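Local atomic coordinates of ATP-dependent RNA helicase HrpB (Escherichia coli, PDB entry 6EUD), a protein that hydrolyses ATP as a DExH-box NTPase of the DEAH/RHA helicase group and binds single-stranded RNA. Residues T438-I442 and I491-L495; F499-I503 and Q514-G518; L569-T575 and W588-G594. All blocks are in the same frame, centred on the assembly; numbering follows the deposited sequence.

Interaction 1: T438-I442 and I491-L495; sequences TAAKI and IAPLL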
loop_
_atom_site.group_PDB
_atom_site.type_symbol
_atom_site.label_atom_id
_atom_site.label_comp_id
_atom_site.label_asym_id
_atom_site.label_seq_id
_atom_site.Cartn_x
_atom_site.Cartn_y
_atom_site.Cartn_z
ATOM N N THR A 438 8.771 -18.688 -24.953
ATOM C CA THR A 438 7.350 -18.591 -24.645
ATOM C C THR A 438 7.106 -17.559 -23.534
ATOM O O THR A 438 6.252 -16.674 -23.668
ATOM C CB THR A 438 6.772 -19.962 -24.230
ATOM O OG1 THR A 438 7.046 -20.933 -25.256
ATOM C CG2 THR A 438 5.272 -19.859 -24.009
ATOM N N ALA A 439 7.862 -17.676 -22.446
ATOM C CA ALA A 439 7.764 -16.733 -21.337
ATOM C C ALA A 439 8.021 -15.283 -21.777
ATOM O O ALA A 439 7.355 -14.367 -21.306
ATOM C CB ALA A 439 8.741 -17.131 -20.201
ATOM N N ALA A 440 8.967 -15.075 -22.688
ATOM C CA ALA A 440 9.381 -13.725 -23.080
ATOM C C ALA A 440 8.279 -13.021 -23.853
ATOM O O ALA A 440 8.040 -11.813 -23.681
ATOM C CB ALA A 440 10.665 -13.775 -23.914
ATOM N N LYS A 441 7.622 -13.777 -24.721
ATOM C CA LYS A 441 6.511 -13.251 -25.490
ATOM C C LYS A 441 5.325 -12.931 -24.577
ATOM O O LYS A 441 4.734 -11.846 -24.667
ATOM C CB LYS A 441 6.087 -14.239 -26.577
ATOM C CG LYS A 441 4.855 -13.773 -27.331
ATOM C CD LYS A 441 4.990 -13.961 -28.821
ATOM C CE LYS A 441 3.941 -13.125 -29.515
ATOM N NZ LYS A 441 3.995 -13.305 -30.986
ATOM N N ILE A 442 4.985 -13.868 -23.697
ATOM C CA ILE A 442 3.912 -13.622 -22.730
ATOM C C ILE A 442 4.186 -12.345 -21.951
ATOM O O ILE A 442 3.290 -11.522 -21.738
ATOM C CB ILE A 442 3.746 -14.785 -21.741
ATOM C CG1 ILE A 442 3.183 -16.018 -22.461
ATOM C CG2 ILE A 442 2.832 -14.378 -20.584
ATOM C CD1 ILE A 442 1.730 -15.855 -22.939
ATOM N N ILE A 491 2.543 -22.337 -22.206
ATOM C CA ILE A 491 2.150 -21.106 -21.540
ATOM C C ILE A 491 1.593 -21.356 -20.146
ATOM O O ILE A 491 2.040 -20.729 -19.178
ATOM C CB ILE A 491 1.092 -20.346 -22.348
ATOM C CG1 ILE A 491 1.611 -20.005 -23.745
ATOM C CG2 ILE A 491 0.665 -19.100 -21.608
ATOM C CD1 ILE A 491 0.597 -19.318 -24.616
ATOM N N ALA A 492 0.629 -22.275 -20.049
ATOM C CA ALA A 492 -0.110 -22.496 -18.798
ATOM C C ALA A 492 0.789 -22.777 -17.582
ATOM O O ALA A 492 0.614 -22.146 -16.562
ATOM C CB ALA A 492 -1.140 -23.620 -18.960
ATOM N N PRO A 493 1.745 -23.714 -17.676
ATOM C CA PRO A 493 2.552 -23.896 -16.458
ATOM C C PRO A 493 3.446 -22.688 -16.103
ATOM O O PRO A 493 3.644 -22.420 -14.918
ATOM C CB PRO A 493 3.390 -25.133 -16.774
ATOM C CG PRO A 493 3.413 -25.205 -18.273
ATOM C CD PRO A 493 2.109 -24.667 -18.741
ATOM N N LEU A 494 3.942 -21.957 -17.095
ATOM C CA LEU A 494 4.672 -20.705 -16.837
ATOM C C LEU A 494 3.811 -19.659 -16.119
ATOM O O LEU A 494 4.246 -19.016 -15.158
ATOM C CB LEU A 494 5.188 -20.129 -18.153
ATOM C CG LEU A 494 6.283 -20.959 -18.830
ATOM C CD1 LEU A 494 6.431 -20.507 -20.257
ATOM C CD2 LEU A 494 7.595 -20.804 -18.087
ATOM N N LEU A 495 2.588 -19.488 -16.595
ATOM C CA LEU A 495 1.647 -18.593 -15.958
ATOM C C LEU A 495 1.274 -19.043 -14.553
ATOM O O LEU A 495 1.219 -18.233 -13.625
ATOM C CB LEU A 495 0.372 -18.482 -16.782
ATOM C CG LEU A 495 0.248 -17.453 -17.891
ATOM C CD1 LEU A 495 -1.236 -17.324 -18.252
ATOM C CD2 LEU A 495 0.843 -16.106 -17.495
#

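Interaction 2: F499-I503 and Q514-G518; sequences FADRI and QLANG. With EDO (1,2-ethanediol), chain C.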
loop_
_atom_site.group_PDB
_atom_site.type_symbol
_atom_site.label_atom_id
_atom_site.label_comp_id
_atom_site.label_asym_id
_atom_site.label_seq_id
_atom_site.Cartn_x
_atom_site.Cartn_y
_atom_site.Cartn_z
ATOM N N PHE A 499 1.289 -16.452 -11.532
ATOM C CA PHE A 499 -0.050 -15.922 -11.297
ATOM C C PHE A 499 -0.974 -16.943 -10.653
ATOM O O PHE A 499 -2.162 -16.984 -10.964
ATOM C CB PHE A 499 -0.657 -15.438 -12.607
ATOM C CG PHE A 499 0.165 -14.390 -13.300
ATOM C CD1 PHE A 499 1.156 -14.746 -14.203
ATOM C CD2 PHE A 499 -0.037 -13.046 -13.031
ATOM C CE1 PHE A 499 1.909 -13.775 -14.832
ATOM C CE2 PHE A 499 0.722 -12.064 -13.658
ATOM C CZ PHE A 499 1.687 -12.426 -14.560
ATOM N N ALA A 500 -0.433 -17.771 -9.760
ATOM C CA ALA A 500 -1.215 -18.826 -9.101
ATOM C C ALA A 500 -2.459 -18.291 -8.373
ATOM O O ALA A 500 -3.510 -18.924 -8.378
ATOM C CB ALA A 500 -0.339 -19.582 -8.137
ATOM N N ASP A 501 -2.325 -17.128 -7.740
ATOM C CA ASP A 501 -3.426 -16.478 -7.038
ATOM C C ASP A 501 -4.500 -15.961 -7.999
ATOM O O ASP A 501 -5.573 -15.527 -7.561
ATOM C CB ASP A 501 -2.895 -15.313 -6.201
ATOM C CG ASP A 501 -2.053 -14.349 -7.024
ATOM O OD1 ASP A 501 -1.372 -14.811 -7.956
ATOM O OD2 ASP A 501 -2.052 -13.134 -6.759
ATOM N N ARG A 502 -4.205 -15.979 -9.302
ATOM C CA ARG A 502 -5.171 -15.481 -10.276
ATOM C C ARG A 502 -5.708 -16.587 -11.169
ATOM O O ARG A 502 -6.306 -16.311 -12.200
ATOM C CB ARG A 502 -4.554 -14.372 -11.116
ATOM C CG ARG A 502 -4.104 -13.221 -10.267
ATOM C CD ARG A 502 -3.494 -12.119 -11.089
ATOM N NE ARG A 502 -2.997 -11.061 -10.221
ATOM C CZ ARG A 502 -2.269 -10.042 -10.652
ATOM N NH1 ARG A 502 -1.937 -9.952 -11.938
ATOM N NH2 ARG A 502 -1.865 -9.120 -9.798
ATOM N N ILE A 503 -5.482 -17.835 -10.771
ATOM C CA ILE A 503 -6.215 -18.971 -11.320
ATOM C C ILE A 503 -7.705 -18.800 -11.045
ATOM O O ILE A 503 -8.102 -18.520 -9.914
ATOM C CB ILE A 503 -5.739 -20.274 -10.707
ATOM C CG1 ILE A 503 -4.317 -20.576 -11.190
ATOM C CG2 ILE A 503 -6.720 -21.390 -11.026
ATOM C CD1 ILE A 503 -3.653 -21.749 -10.489
ATOM N N GLN A 514 -14.341 -17.154 -9.488
ATOM C CA GLN A 514 -13.614 -16.815 -8.271
ATOM C C GLN A 514 -12.124 -17.106 -8.462
ATOM O O GLN A 514 -11.745 -18.166 -9.005
ATOM C CB GLN A 514 -14.162 -17.585 -7.070
ATOM C CG GLN A 514 -13.479 -17.218 -5.767
ATOM C CD GLN A 514 -14.067 -17.926 -4.560
ATOM O OE1 GLN A 514 -14.341 -19.135 -4.590
ATOM N NE2 GLN A 514 -14.278 -17.168 -3.485
ATOM N N LEU A 515 -11.275 -16.175 -8.032
ATOM C CA LEU A 515 -9.829 -16.395 -8.141
ATOM C C LEU A 515 -9.312 -17.185 -6.935
ATOM O O LEU A 515 -9.976 -17.243 -5.893
ATOM C CB LEU A 515 -9.078 -15.069 -8.270
ATOM C CG LEU A 515 -9.468 -14.143 -9.428
ATOM C CD1 LEU A 515 -8.514 -12.980 -9.499
ATOM C CD2 LEU A 515 -9.502 -14.875 -10.757
ATOM N N ALA A 516 -8.135 -17.790 -7.077
ATOM C CA ALA A 516 -7.536 -18.571 -5.996
ATOM C C ALA A 516 -7.331 -17.742 -4.718
ATOM O O ALA A 516 -7.275 -18.291 -3.618
ATOM C CB ALA A 516 -6.201 -19.182 -6.446
ATOM N N ASN A 517 -7.223 -16.427 -4.860
ATOM C CA ASN A 517 -6.988 -15.584 -3.699
ATOM C C ASN A 517 -8.329 -15.204 -3.064
ATOM O O ASN A 517 -8.392 -14.420 -2.116
ATOM C CB ASN A 517 -6.173 -14.349 -4.090
ATOM C CG ASN A 517 -6.933 -13.417 -5.000
ATOM O OD1 ASN A 517 -8.046 -13.721 -5.433
ATOM N ND2 ASN A 517 -6.328 -12.273 -5.315
ATOM N N GLY A 518 -9.399 -15.762 -3.627
ATOM C CA GLY A 518 -10.717 -15.690 -3.032
ATOM C C GLY A 518 -11.609 -14.621 -3.611
ATOM O O GLY A 518 -12.806 -14.602 -3.333
HETATM C C1 EDO C . -0.911 -13.812 -3.015
HETATM O O1 EDO C . -0.173 -12.664 -2.680
HETATM C C2 EDO C . -2.415 -13.495 -3.019
HETATM O O2 EDO C . -2.750 -12.495 -4.002
#

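Interaction 3: L569-T575 and W588-G594; sequences LVQQSDT and WRRLQIG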
loop_
_atom_site.group_PDB
_atom_site.type_symbol
_atom_site.label_atom_id
_atom_site.label_comp_id
_atom_site.label_asym_id
_atom_site.label_seq_id
_atom_site.Cartn_x
_atom_site.Cartn_y
_atom_site.Cartn_z
ATOM N N LEU A 569 0.433 -26.481 -6.656
ATOM C CA LEU A 569 -0.753 -25.619 -6.642
ATOM C C LEU A 569 -1.814 -26.089 -5.651
ATOM O O LEU A 569 -2.592 -25.294 -5.135
ATOM C CB LEU A 569 -1.388 -25.544 -8.031
ATOM C CG LEU A 569 -0.623 -24.746 -9.086
ATOM C CD1 LEU A 569 -1.406 -24.702 -10.387
ATOM C CD2 LEU A 569 -0.308 -23.341 -8.583
ATOM N N VAL A 570 -1.856 -27.391 -5.404
ATOM C CA VAL A 570 -2.954 -27.982 -4.647
ATOM C C VAL A 570 -2.525 -28.349 -3.244
ATOM O O VAL A 570 -1.568 -29.102 -3.044
ATOM C CB VAL A 570 -3.515 -29.237 -5.352
ATOM C CG1 VAL A 570 -4.573 -29.900 -4.502
ATOM C CG2 VAL A 570 -4.086 -28.851 -6.690
ATOM N N GLN A 571 -3.236 -27.803 -2.269
ATOM C CA GLN A 571 -2.970 -28.140 -0.884
ATOM C C GLN A 571 -4.155 -28.939 -0.324
ATOM O O GLN A 571 -5.289 -28.828 -0.806
ATOM C CB GLN A 571 -2.681 -26.875 -0.062
ATOM C CG GLN A 571 -3.694 -25.748 -0.210
ATOM C CD GLN A 571 -3.411 -24.797 -1.376
ATOM O OE1 GLN A 571 -2.737 -25.143 -2.351
ATOM N NE2 GLN A 571 -3.938 -23.587 -1.271
ATOM N N GLN A 572 -3.866 -29.774 0.669
ATOM C CA GLN A 572 -4.837 -30.704 1.236
ATOM C C GLN A 572 -5.254 -30.254 2.635
ATOM O O GLN A 572 -4.422 -29.803 3.431
ATOM C CB GLN A 572 -4.227 -32.099 1.288
ATOM C CG GLN A 572 -5.182 -33.255 1.489
ATOM C CD GLN A 572 -4.442 -34.587 1.521
ATOM O OE1 GLN A 572 -4.923 -35.589 1.004
ATOM N NE2 GLN A 572 -3.265 -34.600 2.144
ATOM N N SER A 573 -6.540 -30.388 2.942
ATOM C CA SER A 573 -7.069 -29.911 4.218
ATOM C C SER A 573 -8.240 -30.762 4.698
ATOM O O SER A 573 -9.306 -30.773 4.080
ATOM C CB SER A 573 -7.509 -28.460 4.090
ATOM O OG SER A 573 -8.026 -27.969 5.304
ATOM N N ASP A 574 -8.035 -31.480 5.798
ATOM C CA ASP A 574 -9.068 -32.350 6.354
ATOM C C ASP A 574 -9.847 -31.651 7.468
ATOM O O ASP A 574 -9.320 -30.778 8.166
ATOM C CB ASP A 574 -8.447 -33.648 6.873
ATOM C CG ASP A 574 -7.649 -34.381 5.808
ATOM O OD1 ASP A 574 -7.968 -34.225 4.608
ATOM O OD2 ASP A 574 -6.701 -35.114 6.169
ATOM N N THR A 575 -11.112 -32.020 7.627
ATOM C CA THR A 575 -11.937 -31.409 8.654
ATOM C C THR A 575 -12.811 -32.435 9.339
ATOM O O THR A 575 -13.509 -33.210 8.682
ATOM C CB THR A 575 -12.839 -30.298 8.083
ATOM O OG1 THR A 575 -12.033 -29.319 7.423
ATOM C CG2 THR A 575 -13.616 -29.612 9.193
ATOM N N TRP A 588 -14.696 -34.581 6.122
ATOM C CA TRP A 588 -14.364 -34.524 4.715
ATOM C C TRP A 588 -12.897 -34.155 4.499
ATOM O O TRP A 588 -12.239 -33.600 5.389
ATOM C CB TRP A 588 -15.311 -33.541 3.994
ATOM C CG TRP A 588 -15.137 -32.078 4.348
ATOM C CD1 TRP A 588 -14.371 -31.162 3.680
ATOM C CD2 TRP A 588 -15.748 -31.368 5.437
ATOM N NE1 TRP A 588 -14.458 -29.932 4.288
ATOM C CE2 TRP A 588 -15.299 -30.026 5.365
ATOM C CE3 TRP A 588 -16.626 -31.729 6.462
ATOM C CZ2 TRP A 588 -15.696 -29.052 6.285
ATOM C CZ3 TRP A 588 -17.020 -30.755 7.378
ATOM C CH2 TRP A 588 -16.554 -29.434 7.280
ATOM N N ARG A 589 -12.386 -34.513 3.322
ATOM C CA ARG A 589 -11.087 -34.034 2.843
ATOM C C ARG A 589 -11.309 -33.075 1.671
ATOM O O ARG A 589 -12.043 -33.409 0.725
ATOM C CB ARG A 589 -10.191 -35.204 2.427
ATOM C CG ARG A 589 -8.976 -34.816 1.602
ATOM C CD ARG A 589 -7.948 -35.929 1.628
ATOM N NE ARG A 589 -7.281 -35.999 2.926
ATOM C CZ ARG A 589 -6.478 -36.987 3.315
ATOM N NH1 ARG A 589 -6.236 -38.012 2.515
ATOM N NH2 ARG A 589 -5.923 -36.951 4.519
ATOM N N ARG A 590 -10.701 -31.885 1.754
ATOM C CA ARG A 590 -10.806 -30.881 0.701
ATOM C C ARG A 590 -9.457 -30.637 0.008
ATOM O O ARG A 590 -8.462 -30.284 0.655
ATOM C CB ARG A 590 -11.354 -29.566 1.273
ATOM C CG ARG A 590 -11.747 -28.529 0.215
ATOM C CD ARG A 590 -11.812 -27.103 0.764
ATOM N NE ARG A 590 -12.515 -27.041 2.043
ATOM C CZ ARG A 590 -13.833 -26.897 2.187
ATOM N NH1 ARG A 590 -14.627 -26.797 1.125
ATOM N NH2 ARG A 590 -14.360 -26.854 3.404
ATOM N N LEU A 591 -9.416 -30.846 -1.304
ATOM C CA LEU A 591 -8.271 -30.389 -2.085
ATOM C C LEU A 591 -8.548 -28.956 -2.547
ATOM O O LEU A 591 -9.660 -28.683 -3.092
ATOM C CB LEU A 591 -8.018 -31.322 -3.266
ATOM C CG LEU A 591 -7.692 -32.757 -2.827
ATOM C CD1 LEU A 591 -7.344 -33.677 -4.007
ATOM C CD2 LEU A 591 -6.565 -32.704 -1.825
ATOM N N GLN A 592 -7.617 -28.015 -2.317
ATOM C CA GLN A 592 -8.033 -26.673 -2.702
ATOM C C GLN A 592 -6.828 -26.012 -3.469
ATOM O O GLN A 592 -5.637 -26.355 -3.291
ATOM C CB GLN A 592 -8.440 -25.852 -1.481
ATOM C CG GLN A 592 -7.237 -25.687 -0.526
ATOM C CD GLN A 592 -7.612 -25.618 0.946
ATOM O OE1 GLN A 592 -7.985 -24.570 1.486
ATOM N NE2 GLN A 592 -7.253 -26.732 1.659
ATOM N N ILE A 593 -7.142 -25.143 -4.414
ATOM C CA ILE A 593 -6.147 -24.270 -5.000
ATOM C C ILE A 593 -6.398 -22.877 -4.452
ATOM O O ILE A 593 -7.323 -22.189 -4.882
ATOM C CB ILE A 593 -6.218 -24.274 -6.521
ATOM C CG1 ILE A 593 -5.966 -25.683 -7.064
ATOM C CG2 ILE A 593 -5.179 -23.360 -7.052
ATOM C CD1 ILE A 593 -6.093 -25.785 -8.532
ATOM N N GLY A 594 -5.606 -22.477 -3.465
ATOM C CA GLY A 594 -5.896 -21.250 -2.745
ATOM C C GLY A 594 -7.246 -21.362 -2.063
ATOM O O GLY A 594 -7.480 -22.307 -1.320
#

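Interaction 1: T438-I442 and I491-L495
Ile-442 reaches across to the helix 491-498 and lays its CD1 against CG2 of Ile-491 at 3.7 Å. Its other branch, CG2, lies 4.1 Å from CD2 of Leu-495. One turn earlier, Thr-438 points the same way. Its methyl CG2 meets CG1 of Ile-491 at 3.7 Å and CD1 of Leu-494 at 4.0 Å. The hydroxyl of Thr-438 is used elsewhere: it hydrogen-bonds to the backbone O of Asp-434 and to N of Asp-487. Ala-439 has a small side chain, so Leu-494 can come in close to the backbone. Leu-494 CD1 is 3.9 Å from Ala-439 N and 4.1 Å from Ala-439 CB. The two helix segments cross steeply, at -70°, with their axes 10.2 Å apart. This is buried, apolar helix-helix packing. It is consistent with the helical-bundle domain that follows the winged-helix domain in DEAH/RHA helicases. Thr-438, Ala-439 and Ile-442 on one helix face Ile-491, Leu-494 and Leu-495 on the other, an i, i+3/i+4 spacing that puts them on one side of each helix. Phe-461 of helix 457-462 touches Thr-438, Ile-442 and Ile-491. From helix 421-429, Met-426 packs on Ile-442 and Leu-494.

Interaction 2: F499-I503 and Q514-G518
Gln-514 points its CA-to-CB bond away from 499-503. Its NE2 hydrogen-bonds to O of Gly-518 at 3.0 Å, tying the segment to itself, and its OE1 is bonded to Arg-507. Leu-515 ends the strand and comes close to three carbonyls. Its CA is 3.3 Å from Ile-503 O in a CA-H...O contact. Its CB is 3.6 Å from Asp-501 O, and its CD2 is 3.8 Å from Arg-502 O. Leu-515 also opens a type I beta turn, closed by Gly-518 N bonding to Leu-515 O at 2.8 Å. Ala-516 makes the firmest link: its N donates to Ile-503 O at 2.9 Å. Its CB sits 3.3 Å from Ala-500 O and 4.4 Å from Ile-503 CB. Asn-517 adds a weak hydrogen bond from its N to Asp-501 O at 3.3 Å, while its OD1 bonds to Met-519 N. Near it, Asp-501 OD2 accepts from O2 of a 1,2-ethanediol at 2.9 Å, a molecule probably left from crystallisation. The same carboxylate forms a salt bridge with Arg-422. Gly-518 has a positive phi of 99°, which suits a residue without a side chain. The curled sheet here is consistent with the OB-like domain of DEAH/RHA helicases. The 499-503 segment links helix 491-498 to strand 503-506, which pairs with strands 512-515 and 534-542. Phe-499 packs on helix 421-429, and Ala-516 shares a backbone hydrogen bond with Gln-595.

Interaction 3: L569-T575 and W588-G594
Six backbone hydrogen bonds join the two strands in three reciprocal pairs. Gln-571 N donates to Gln-592 O at 3.0 Å, and Gln-592 N to Gln-571 O at 2.9 Å. Ser-573 N and Arg-590 O follow at 3.0 Å, with Arg-590 N to Ser-573 O at 2.9 Å. Thr-575 N to Trp-588 O is 3.0 Å, and Trp-588 N to Thr-575 O is 3.1 Å. Gln-572 with Leu-591 and Asp-574 with Arg-589 are the non-hydrogen-bonded pairs between them. The strands form an antiparallel beta hairpin in the connector region of HrpB. Strand 584-593 is the middle one of three: Arg-589 and Leu-591 use their backbone to bond to strand 596-602. On the other edge, Asp-574 O accepts from Asn-617 ND2 of helix 608-622. The Asp-574 carboxylate takes two bonds in a salt bridge: Arg-589 NE to OD1 at 2.5 Å and Arg-589 NH2 to OD2 at 2.6 Å. Arg-589 NH2 also has Glu-610 as a partner. On the opposite face, Thr-575 makes a CH-pi contact, its CB 3.7 Å from the centroid of the Trp-588 six-membered ring. Arg-590 NH1 bonds to Thr-597 OG1. Near the open end, Val-570 CG2 packs on Ile-593 CG1 at 3.7 Å, beside Val-563 of helix 559-565.

Overall arrangement
The three contacts follow one another along the chain. Interaction 1 is fully buried and apolar, between two helices. Interactions 2 and 3 are partly buried and rest mainly on backbone hydrogen bonds. Helix 491-498 carries one side of interaction 1 and runs directly into 499-503 of interaction 2; their centres are 17 Å apart. Interaction 2 joins the 3-10 segment and the start of strand 503-506 to the turn after strand 512-515, with two backbone hydrogen bonds, one weak. Interaction 3 is a regular hairpin and adds a salt bridge. Interactions 2 and 3 touch through Ile-503 and Ala-500 on Leu-569, and Ile-503 and Ala-516 on Ile-593. Interactions 1 and 3 do not touch.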